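Local coordinates for RagA protein (PDB 6SLN), which probably imports oligopeptides across the outer membrane of Porphyromonas gingivalis as the TonB-dependent barrel component of the RagAB transporter, at residues M397-N402 with Y414-G418; F793-Y798 with F916-L921. All blocks are in the same frame, centred on the assembly; numbering follows the deposited sequence.

Interaction 1: M397-N402 with Y414-G418; sequences MPRYYN and YYMYG
Tyr401 (chi1 m) lays one face of its ring over the backbone of Met416, whose CA sits 4.0 Å from the ring centroid, a CH-pi contact; Tyr401 CE2 also meets Met416 CG at 3.5 Å. The phenol then reaches the next peptide, where Tyr417 N donates to Tyr401 OH at 2.8 Å, so one side chain supplies both apolar cover and a polar tie. Neither segment is regular here except Tyr414, which ends a short strand. A type I turn, Pro398 to Tyr401, is closed by Tyr401 N to Pro398 O (3.1 Å), and the CA-to-CB bond of Tyr401 points toward 414-418. CA atoms approach at Tyr401–Tyr415 (6.7 Å) and Asn402–Tyr414 (6.5 Å), too far for direct pairing; water 1 accepts from Tyr415 N (2.8 Å) and weakly from Asn402 N (3.3 Å). Met397 (mmm) brings CE to Tyr414 CE1 (3.9 Å) and Met416 CE (3.8 Å). In this loop-to-loop packing Tyr417 also meets RagB, Tyr401 touches helix 261-276, Pro398 and Tyr400 touch helix 242-252, and Met397 meets Trp301 of helix 301-305.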
ATOM      1  N   MET A 397     -21.361  -4.274 -33.476  1.00 37.25           N
ATOM      2  CA  MET A 397     -20.341  -5.135 -34.064  1.00 37.25           C
ATOM      3  C   MET A 397     -20.840  -5.656 -35.409  1.00 38.17           C
ATOM      4  O   MET A 397     -21.957  -6.191 -35.481  1.00 38.63           O
ATOM      5  CB  MET A 397     -19.979  -6.301 -33.121  1.00 47.02           C
ATOM      6  CG  MET A 397     -19.010  -5.942 -31.966  1.00 43.65           C
ATOM      7  SD  MET A 397     -17.460  -5.230 -32.537  1.00 40.57           S
ATOM      8  CE  MET A 397     -16.802  -6.442 -33.656  1.00 36.04           C
ATOM      9  N   PRO A 398     -20.083  -5.472 -36.493  1.00 38.52           N
ATOM     10  CA  PRO A 398     -20.418  -6.147 -37.750  1.00 39.40           C
ATOM     11  C   PRO A 398     -20.710  -7.612 -37.485  1.00 41.35           C
ATOM     12  O   PRO A 398     -19.961  -8.297 -36.802  1.00 47.74           O
ATOM     13  CB  PRO A 398     -19.153  -5.976 -38.597  1.00 39.51           C
ATOM     14  CG  PRO A 398     -18.498  -4.758 -38.055  1.00 38.94           C
ATOM     15  CD  PRO A 398     -18.806  -4.742 -36.580  1.00 38.15           C
ATOM     16  N   ARG A 399     -21.836  -8.084 -37.992  1.00 44.41           N
ATOM     17  CA  ARG A 399     -22.240  -9.447 -37.703  1.00 44.64           C
ATOM     18  C   ARG A 399     -21.396 -10.492 -38.426  1.00 40.50           C
ATOM     19  O   ARG A 399     -21.463 -11.666 -38.059  1.00 41.86           O
ATOM     20  CB  ARG A 399     -23.720  -9.608 -38.033  1.00 50.97           C
ATOM     21  CG  ARG A 399     -24.629  -9.376 -36.851  1.00 51.94           C
ATOM     22  CD  ARG A 399     -24.630  -7.926 -36.438  1.00 50.43           C
ATOM     23  NE  ARG A 399     -25.634  -7.703 -35.413  1.00 47.37           N
ATOM     24  CZ  ARG A 399     -25.367  -7.272 -34.192  1.00 45.15           C
ATOM     25  NH1 ARG A 399     -24.115  -6.993 -33.831  1.00 38.63           N
ATOM     26  NH2 ARG A 399     -26.360  -7.127 -33.334  1.00 43.03           N
ATOM     27  N   TYR A 400     -20.569 -10.099 -39.393  1.00 40.76           N
ATOM     28  CA  TYR A 400     -19.635 -11.015 -40.031  1.00 42.31           C
ATOM     29  C   TYR A 400     -18.335 -11.165 -39.256  1.00 44.69           C
ATOM     30  O   TYR A 400     -17.447 -11.911 -39.691  1.00 46.35           O
ATOM     31  CB  TYR A 400     -19.323 -10.577 -41.466  1.00 41.73           C
ATOM     32  CG  TYR A 400     -19.002  -9.107 -41.669  1.00 44.77           C
ATOM     33  CD1 TYR A 400     -17.749  -8.585 -41.353  1.00 42.72           C
ATOM     34  CD2 TYR A 400     -19.948  -8.245 -42.213  1.00 48.25           C
ATOM     35  CE1 TYR A 400     -17.449  -7.253 -41.564  1.00 41.00           C
ATOM     36  CE2 TYR A 400     -19.665  -6.904 -42.424  1.00 50.16           C
ATOM     37  CZ  TYR A 400     -18.418  -6.405 -42.095  1.00 48.10           C
ATOM     38  OH  TYR A 400     -18.144  -5.057 -42.306  1.00 41.60           O
ATOM     39  N   TYR A 401     -18.201 -10.468 -38.137  1.00 39.31           N
ATOM     40  CA  TYR A 401     -17.098 -10.669 -37.212  1.00 38.48           C
ATOM     41  C   TYR A 401     -17.571 -11.635 -36.142  1.00 38.12           C
ATOM     42  O   TYR A 401     -18.627 -11.433 -35.539  1.00 45.30           O
ATOM     43  CB  TYR A 401     -16.648  -9.350 -36.583  1.00 37.85           C
ATOM     44  CG  TYR A 401     -15.812  -8.547 -37.515  1.00 38.11           C
ATOM     45  CD1 TYR A 401     -14.947  -9.167 -38.401  1.00 38.50           C
ATOM     46  CD2 TYR A 401     -15.922  -7.167 -37.553  1.00 38.07           C
ATOM     47  CE1 TYR A 401     -14.183  -8.432 -39.277  1.00 38.82           C
ATOM     48  CE2 TYR A 401     -15.180  -6.419 -38.438  1.00 38.39           C
ATOM     49  CZ  TYR A 401     -14.308  -7.049 -39.297  1.00 38.78           C
ATOM     50  OH  TYR A 401     -13.548  -6.287 -40.160  1.00 39.15           O
ATOM     51  N   ASN A 402     -16.786 -12.680 -35.913  1.00 41.78           N
ATOM     52  CA  ASN A 402     -17.230 -13.838 -35.139  1.00 42.88           C
ATOM     53  C   ASN A 402     -16.266 -14.076 -33.994  1.00 40.93           C
ATOM     54  O   ASN A 402     -15.098 -14.442 -34.240  1.00 36.87           O
ATOM     55  CB  ASN A 402     -17.313 -15.073 -36.031  1.00 45.45           C
ATOM     56  CG  ASN A 402     -17.873 -16.281 -35.314  1.00 47.82           C
ATOM     57  OD1 ASN A 402     -18.566 -16.178 -34.304  1.00 60.88           O
ATOM     58  ND2 ASN A 402     -17.575 -17.429 -35.837  1.00 39.00           N
ATOM     59  N   TYR A 414     -10.918 -12.215 -31.052  1.00 51.78           N
ATOM     60  CA  TYR A 414     -11.660 -11.987 -32.285  1.00 46.31           C
ATOM     61  C   TYR A 414     -10.941 -10.912 -33.089  1.00 45.28           C
ATOM     62  O   TYR A 414      -9.948 -10.326 -32.640  1.00 47.13           O
ATOM     63  CB  TYR A 414     -13.133 -11.622 -32.005  1.00 39.09           C
ATOM     64  CG  TYR A 414     -13.339 -10.254 -31.400  1.00 44.51           C
ATOM     65  CD1 TYR A 414     -13.616  -9.166 -32.201  1.00 46.52           C
ATOM     66  CD2 TYR A 414     -13.241 -10.043 -30.017  1.00 45.36           C
ATOM     67  CE1 TYR A 414     -13.811  -7.930 -31.666  1.00 38.77           C
ATOM     68  CE2 TYR A 414     -13.430  -8.793 -29.469  1.00 38.37           C
ATOM     69  CZ  TYR A 414     -13.707  -7.729 -30.308  1.00 42.61           C
ATOM     70  OH  TYR A 414     -13.899  -6.449 -29.801  1.00 43.46           O
ATOM     71  N   TYR A 415     -11.448 -10.666 -34.295  1.00 42.39           N
ATOM     72  CA  TYR A 415     -10.736  -9.889 -35.299  1.00 38.77           C
ATOM     73  C   TYR A 415     -11.599  -8.770 -35.876  1.00 44.22           C
ATOM     74  O   TYR A 415     -12.815  -8.919 -36.061  1.00 41.21           O
ATOM     75  CB  TYR A 415     -10.279 -10.772 -36.442  1.00 37.82           C
ATOM     76  CG  TYR A 415      -9.639  -9.999 -37.564  1.00 39.13           C
ATOM     77  CD1 TYR A 415      -8.399  -9.417 -37.389  1.00 38.52           C
ATOM     78  CD2 TYR A 415     -10.284  -9.829 -38.790  1.00 37.96           C
ATOM     79  CE1 TYR A 415      -7.805  -8.712 -38.401  1.00 44.57           C
ATOM     80  CE2 TYR A 415      -9.688  -9.130 -39.812  1.00 38.48           C
ATOM     81  CZ  TYR A 415      -8.446  -8.577 -39.605  1.00 38.96           C
ATOM     82  OH  TYR A 415      -7.824  -7.872 -40.587  1.00 45.12           O
ATOM     83  N   MET A 416     -10.935  -7.661 -36.208  1.00 38.72           N
ATOM     84  CA  MET A 416     -11.564  -6.530 -36.873  1.00 38.26           C
ATOM     85  C   MET A 416     -10.563  -5.983 -37.879  1.00 44.50           C
ATOM     86  O   MET A 416      -9.396  -5.785 -37.520  1.00 40.98           O
ATOM     87  CB  MET A 416     -11.957  -5.465 -35.860  1.00 36.17           C
ATOM     88  CG  MET A 416     -13.410  -5.473 -35.524  1.00 40.07           C
ATOM     89  SD  MET A 416     -13.809  -4.225 -34.301  1.00 55.99           S
ATOM     90  CE  MET A 416     -13.414  -5.035 -32.786  1.00 65.12           C
ATOM     91  N   TYR A 417     -11.012  -5.761 -39.129  1.00 45.36           N
ATOM     92  CA  TYR A 417     -10.087  -5.423 -40.211  1.00 44.38           C
ATOM     93  C   TYR A 417      -9.210  -4.232 -39.823  1.00 45.43           C
ATOM     94  O   TYR A 417      -9.672  -3.275 -39.192  1.00 47.60           O
ATOM     95  CB  TYR A 417     -10.834  -5.123 -41.517  1.00 41.43           C
ATOM     96  CG  TYR A 417      -9.874  -4.711 -42.621  1.00 44.96           C
ATOM     97  CD1 TYR A 417      -9.073  -5.654 -43.258  1.00 40.75           C
ATOM     98  CD2 TYR A 417      -9.733  -3.382 -43.001  1.00 40.52           C
ATOM     99  CE1 TYR A 417      -8.166  -5.290 -44.252  1.00 41.28           C
ATOM    100  CE2 TYR A 417      -8.825  -3.007 -44.006  1.00 49.05           C
ATOM    101  CZ  TYR A 417      -8.040  -3.973 -44.616  1.00 51.76           C
ATOM    102  OH  TYR A 417      -7.143  -3.630 -45.600  1.00 59.31           O
ATOM    103  N   GLY A 418      -7.923  -4.310 -40.176  1.00 42.85           N
ATOM    104  CA  GLY A 418      -6.961  -3.288 -39.827  1.00 45.43           C
ATOM    105  C   GLY A 418      -6.246  -3.482 -38.496  1.00 45.18           C
ATOM    106  O   GLY A 418      -5.162  -2.912 -38.309  1.00 44.14           O
TER
HETATM  107  O   HOH W   1     -13.860 -11.158 -35.543  1.00 30.37           O

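Interaction 2: F793-Y798 with F916-L921; sequences FYMAEY and FDTHLL
Residues 793-798 follow strand 792-802, extended backbone that begins before Phe793, beside a segment that turns back on itself: Thr918 to Leu921 form a type II beta turn, in which Leu921 N hydrogen-bonds to Thr918 O at 3.0 Å and Leu920 has positive phi (85°). The backbones are nearest at Ala796–Asp917 (CA atoms 4.8 Å apart) and Glu797–Thr918 (5.2 Å), and diverge toward Phe793, whose CA is 8.8 Å from that of Leu921. Where they meet, a weak hydrogen bond joins Thr918 N to Ala796 O (3.2 Å), and Thr918, in the p rotamer, accepts from Tyr798 N through OG1 at 2.7 Å. Water 2 takes a bond from Ala796 N (2.9 Å) and gives a weak one to Phe916 O (3.2 Å). Met795 (chi1 p) fills the space between the diverging backbones, its SD 3.2 Å from Asp917 O and 3.9 Å from Leu921 CD2. Leu921 CD1 sits 3.8 Å from the Phe793 ring centroid, almost on the ring normal, a CH-pi contact. At the other end Tyr798 (chi1 t) offers its ring face to the edge of His919, centroids 5.0 Å apart and planes at 60°. Asp917 OD2 hydrogen-bonds to Trp810 NE1, while Phe916 stacks on Tyr877 and packs against the bound peptide. The contact thus seats the approach to barrel strand 921-937 against the six-strand sheet containing strand 792-802. Its chemistry implies a polar middle, where a threonine hydroxyl and a water satisfy strand amides without continuous sheet pairing, flanked by the Phe793–Leu921 and Tyr798–His919 contacts.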
ATOM      1  N   PHE A 793     -34.637  20.109 -21.366  1.00 56.09           N
ATOM      2  CA  PHE A 793     -33.767  19.727 -22.468  1.00 51.78           C
ATOM      3  C   PHE A 793     -33.563  20.904 -23.419  1.00 51.51           C
ATOM      4  O   PHE A 793     -34.350  21.854 -23.460  1.00 55.11           O
ATOM      5  CB  PHE A 793     -34.321  18.497 -23.203  1.00 48.54           C
ATOM      6  CG  PHE A 793     -34.071  17.210 -22.468  1.00 48.95           C
ATOM      7  CD1 PHE A 793     -32.820  16.595 -22.525  1.00 45.21           C
ATOM      8  CD2 PHE A 793     -35.061  16.640 -21.675  1.00 44.26           C
ATOM      9  CE1 PHE A 793     -32.570  15.434 -21.843  1.00 39.26           C
ATOM     10  CE2 PHE A 793     -34.807  15.472 -20.976  1.00 41.94           C
ATOM     11  CZ  PHE A 793     -33.559  14.871 -21.069  1.00 39.45           C
ATOM     12  N   TYR A 794     -32.478  20.838 -24.180  1.00 47.90           N
ATOM     13  CA  TYR A 794     -32.065  21.982 -24.986  1.00 55.63           C
ATOM     14  C   TYR A 794     -31.403  21.442 -26.244  1.00 58.91           C
ATOM     15  O   TYR A 794     -30.314  20.855 -26.172  1.00 56.78           O
ATOM     16  CB  TYR A 794     -31.122  22.897 -24.195  1.00 55.71           C
ATOM     17  CG  TYR A 794     -30.788  24.206 -24.894  1.00 61.59           C
ATOM     18  CD1 TYR A 794     -29.658  24.316 -25.709  1.00 57.28           C
ATOM     19  CD2 TYR A 794     -31.606  25.329 -24.747  1.00 58.25           C
ATOM     20  CE1 TYR A 794     -29.348  25.503 -26.347  1.00 56.01           C
ATOM     21  CE2 TYR A 794     -31.306  26.527 -25.382  1.00 55.49           C
ATOM     22  CZ  TYR A 794     -30.174  26.606 -26.184  1.00 59.83           C
ATOM     23  OH  TYR A 794     -29.864  27.787 -26.830  1.00 62.70           O
ATOM     24  N   MET A 795     -32.062  21.638 -27.385  1.00 54.99           N
ATOM     25  CA  MET A 795     -31.568  21.116 -28.654  1.00 55.37           C
ATOM     26  C   MET A 795     -32.335  21.775 -29.789  1.00 57.53           C
ATOM     27  O   MET A 795     -33.353  22.440 -29.575  1.00 54.60           O
ATOM     28  CB  MET A 795     -31.709  19.595 -28.738  1.00 53.82           C
ATOM     29  CG  MET A 795     -33.081  19.071 -28.351  1.00 51.84           C
ATOM     30  SD  MET A 795     -33.000  17.328 -27.903  1.00 53.04           S
ATOM     31  CE  MET A 795     -32.290  17.381 -26.269  1.00 54.14           C
ATOM     32  N   ALA A 796     -31.816  21.593 -31.001  1.00 54.43           N
ATOM     33  CA  ALA A 796     -32.583  21.956 -32.180  1.00 56.59           C
ATOM     34  C   ALA A 796     -33.771  21.016 -32.315  1.00 50.81           C
ATOM     35  O   ALA A 796     -33.754  19.889 -31.812  1.00 51.81           O
ATOM     36  CB  ALA A 796     -31.714  21.897 -33.433  1.00 60.02           C
ATOM     37  N   GLU A 797     -34.827  21.504 -32.963  1.00 54.83           N
ATOM     38  CA  GLU A 797     -36.013  20.698 -33.231  1.00 62.10           C
ATOM     39  C   GLU A 797     -35.881  20.110 -34.630  1.00 65.40           C
ATOM     40  O   GLU A 797     -36.008  20.826 -35.628  1.00 71.37           O
ATOM     41  CB  GLU A 797     -37.285  21.526 -33.092  1.00 71.54           C
ATOM     42  CG  GLU A 797     -37.420  22.164 -31.722  1.00 79.22           C
ATOM     43  CD  GLU A 797     -38.817  22.677 -31.447  1.00 89.87           C
ATOM     44  OE1 GLU A 797     -39.630  22.776 -32.397  1.00 97.87           O
ATOM     45  OE2 GLU A 797     -39.098  22.984 -30.271  1.00 89.85           O
ATOM     46  N   TYR A 798     -35.602  18.808 -34.687  1.00 69.34           N
ATOM     47  CA  TYR A 798     -35.453  18.088 -35.944  1.00 61.00           C
ATOM     48  C   TYR A 798     -36.751  18.136 -36.729  1.00 64.83           C
ATOM     49  O   TYR A 798     -37.820  17.854 -36.184  1.00 69.30           O
ATOM     50  CB  TYR A 798     -35.059  16.634 -35.656  1.00 47.25           C
ATOM     51  CG  TYR A 798     -34.779  15.839 -36.902  1.00 50.75           C
ATOM     52  CD1 TYR A 798     -33.628  16.061 -37.643  1.00 47.48           C
ATOM     53  CD2 TYR A 798     -35.677  14.876 -37.354  1.00 50.45           C
ATOM     54  CE1 TYR A 798     -33.379  15.349 -38.792  1.00 47.87           C
ATOM     55  CE2 TYR A 798     -35.430  14.154 -38.493  1.00 48.51           C
ATOM     56  CZ  TYR A 798     -34.282  14.397 -39.206  1.00 48.38           C
ATOM     57  OH  TYR A 798     -34.026  13.686 -40.351  1.00 55.72           O
ATOM     58  N   PHE A 916     -27.590  16.189 -32.304  1.00 46.78           N
ATOM     59  CA  PHE A 916     -28.225  15.789 -31.053  1.00 47.79           C
ATOM     60  C   PHE A 916     -29.505  16.591 -30.837  1.00 57.60           C
ATOM     61  O   PHE A 916     -29.661  17.314 -29.854  1.00 63.70           O
ATOM     62  CB  PHE A 916     -27.250  15.948 -29.897  1.00 50.93           C
ATOM     63  CG  PHE A 916     -26.380  14.740 -29.690  1.00 45.25           C
ATOM     64  CD1 PHE A 916     -26.925  13.569 -29.189  1.00 39.00           C
ATOM     65  CD2 PHE A 916     -25.038  14.765 -30.021  1.00 38.90           C
ATOM     66  CE1 PHE A 916     -26.153  12.448 -29.001  1.00 38.34           C
ATOM     67  CE2 PHE A 916     -24.246  13.636 -29.833  1.00 43.33           C
ATOM     68  CZ  PHE A 916     -24.806  12.475 -29.325  1.00 39.80           C
ATOM     69  N   ASP A 917     -30.427  16.449 -31.795  1.00 42.63           N
ATOM     70  CA  ASP A 917     -31.663  17.219 -31.775  1.00 43.94           C
ATOM     71  C   ASP A 917     -32.803  16.402 -31.191  1.00 43.54           C
ATOM     72  O   ASP A 917     -32.554  15.475 -30.421  1.00 52.18           O
ATOM     73  CB  ASP A 917     -32.006  17.697 -33.177  1.00 51.68           C
ATOM     74  CG  ASP A 917     -31.875  16.604 -34.205  1.00 54.22           C
ATOM     75  OD1 ASP A 917     -32.439  15.516 -33.981  1.00 53.01           O
ATOM     76  OD2 ASP A 917     -31.210  16.843 -35.235  1.00 49.67           O
ATOM     77  N   THR A 918     -34.048  16.722 -31.556  1.00 44.49           N
ATOM     78  CA  THR A 918     -35.196  16.081 -30.919  1.00 48.45           C
ATOM     79  C   THR A 918     -35.401  14.633 -31.363  1.00 51.04           C
ATOM     80  O   THR A 918     -35.978  13.848 -30.605  1.00 56.01           O
ATOM     81  CB  THR A 918     -36.453  16.884 -31.187  1.00 48.48           C
ATOM     82  OG1 THR A 918     -36.391  17.401 -32.520  1.00 56.90           O
ATOM     83  CG2 THR A 918     -36.570  18.008 -30.181  1.00 45.64           C
ATOM     84  N   HIS A 919     -35.001  14.261 -32.583  1.00 46.07           N
ATOM     85  CA  HIS A 919     -34.723  12.854 -32.831  1.00 53.85           C
ATOM     86  C   HIS A 919     -33.537  12.502 -31.951  1.00 68.98           C
ATOM     87  O   HIS A 919     -32.647  13.327 -31.757  1.00 79.89           O
ATOM     88  CB  HIS A 919     -34.409  12.576 -34.305  1.00 55.64           C
ATOM     89  CG  HIS A 919     -32.946  12.428 -34.596  1.00 74.92           C
ATOM     90  ND1 HIS A 919     -32.142  13.499 -34.922  1.00 80.98           N
ATOM     91  CD2 HIS A 919     -32.136  11.341 -34.582  1.00 78.54           C
ATOM     92  CE1 HIS A 919     -30.901  13.080 -35.102  1.00 81.55           C
ATOM     93  NE2 HIS A 919     -30.869  11.773 -34.898  1.00 76.99           N
ATOM     94  N   LEU A 920     -33.545  11.296 -31.396  1.00 66.69           N
ATOM     95  CA  LEU A 920     -32.668  10.892 -30.292  1.00 60.44           C
ATOM     96  C   LEU A 920     -33.244  11.285 -28.938  1.00 46.38           C
ATOM     97  O   LEU A 920     -32.909  10.647 -27.939  1.00 50.42           O
ATOM     98  CB  LEU A 920     -31.235  11.447 -30.389  1.00 53.19           C
ATOM     99  CG  LEU A 920     -30.428  11.178 -31.659  1.00 54.59           C
ATOM    100  CD1 LEU A 920     -28.960  11.464 -31.432  1.00 46.09           C
ATOM    101  CD2 LEU A 920     -30.631   9.754 -32.133  1.00 60.13           C
ATOM    102  N   LEU A 921     -34.088  12.311 -28.850  1.00 42.21           N
ATOM    103  CA  LEU A 921     -34.732  12.597 -27.561  1.00 49.15           C
ATOM    104  C   LEU A 921     -35.974  11.724 -27.450  1.00 53.18           C
ATOM    105  O   LEU A 921     -37.009  12.032 -28.032  1.00 58.22           O
ATOM    106  CB  LEU A 921     -35.082  14.072 -27.408  1.00 46.83           C
ATOM    107  CG  LEU A 921     -35.607  14.449 -26.009  1.00 49.15           C
ATOM    108  CD1 LEU A 921     -34.599  14.089 -24.881  1.00 41.22           C
ATOM    109  CD2 LEU A 921     -36.049  15.933 -25.937  1.00 42.92           C
TER
HETATM  110  O   HOH W   2     -29.554  19.895 -31.695  1.00 38.58           O

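How the interactions relate
Followed from the N terminus, the chain illustrates how a large barrel can be dressed by loops closed over very different spans. Interaction 1 comes first and is local: after helix 390-396, only 11 residues separate its segments, and the excursion closes between barrel strands 363-377 and 435-450. Interaction 2 opens far later and spans 117 residues, which include barrel strands 844-853 and 857-873; it joins the small sheet inserted after strand 752-764 to the lead-in of strand 921-937. The two are in series, neither nested nor crossed. Their centres lie 32 Å apart and their nearest atoms about 17 Å, without touching. One thus ties an excursion to itself, the other an inserted sheet to the barrel.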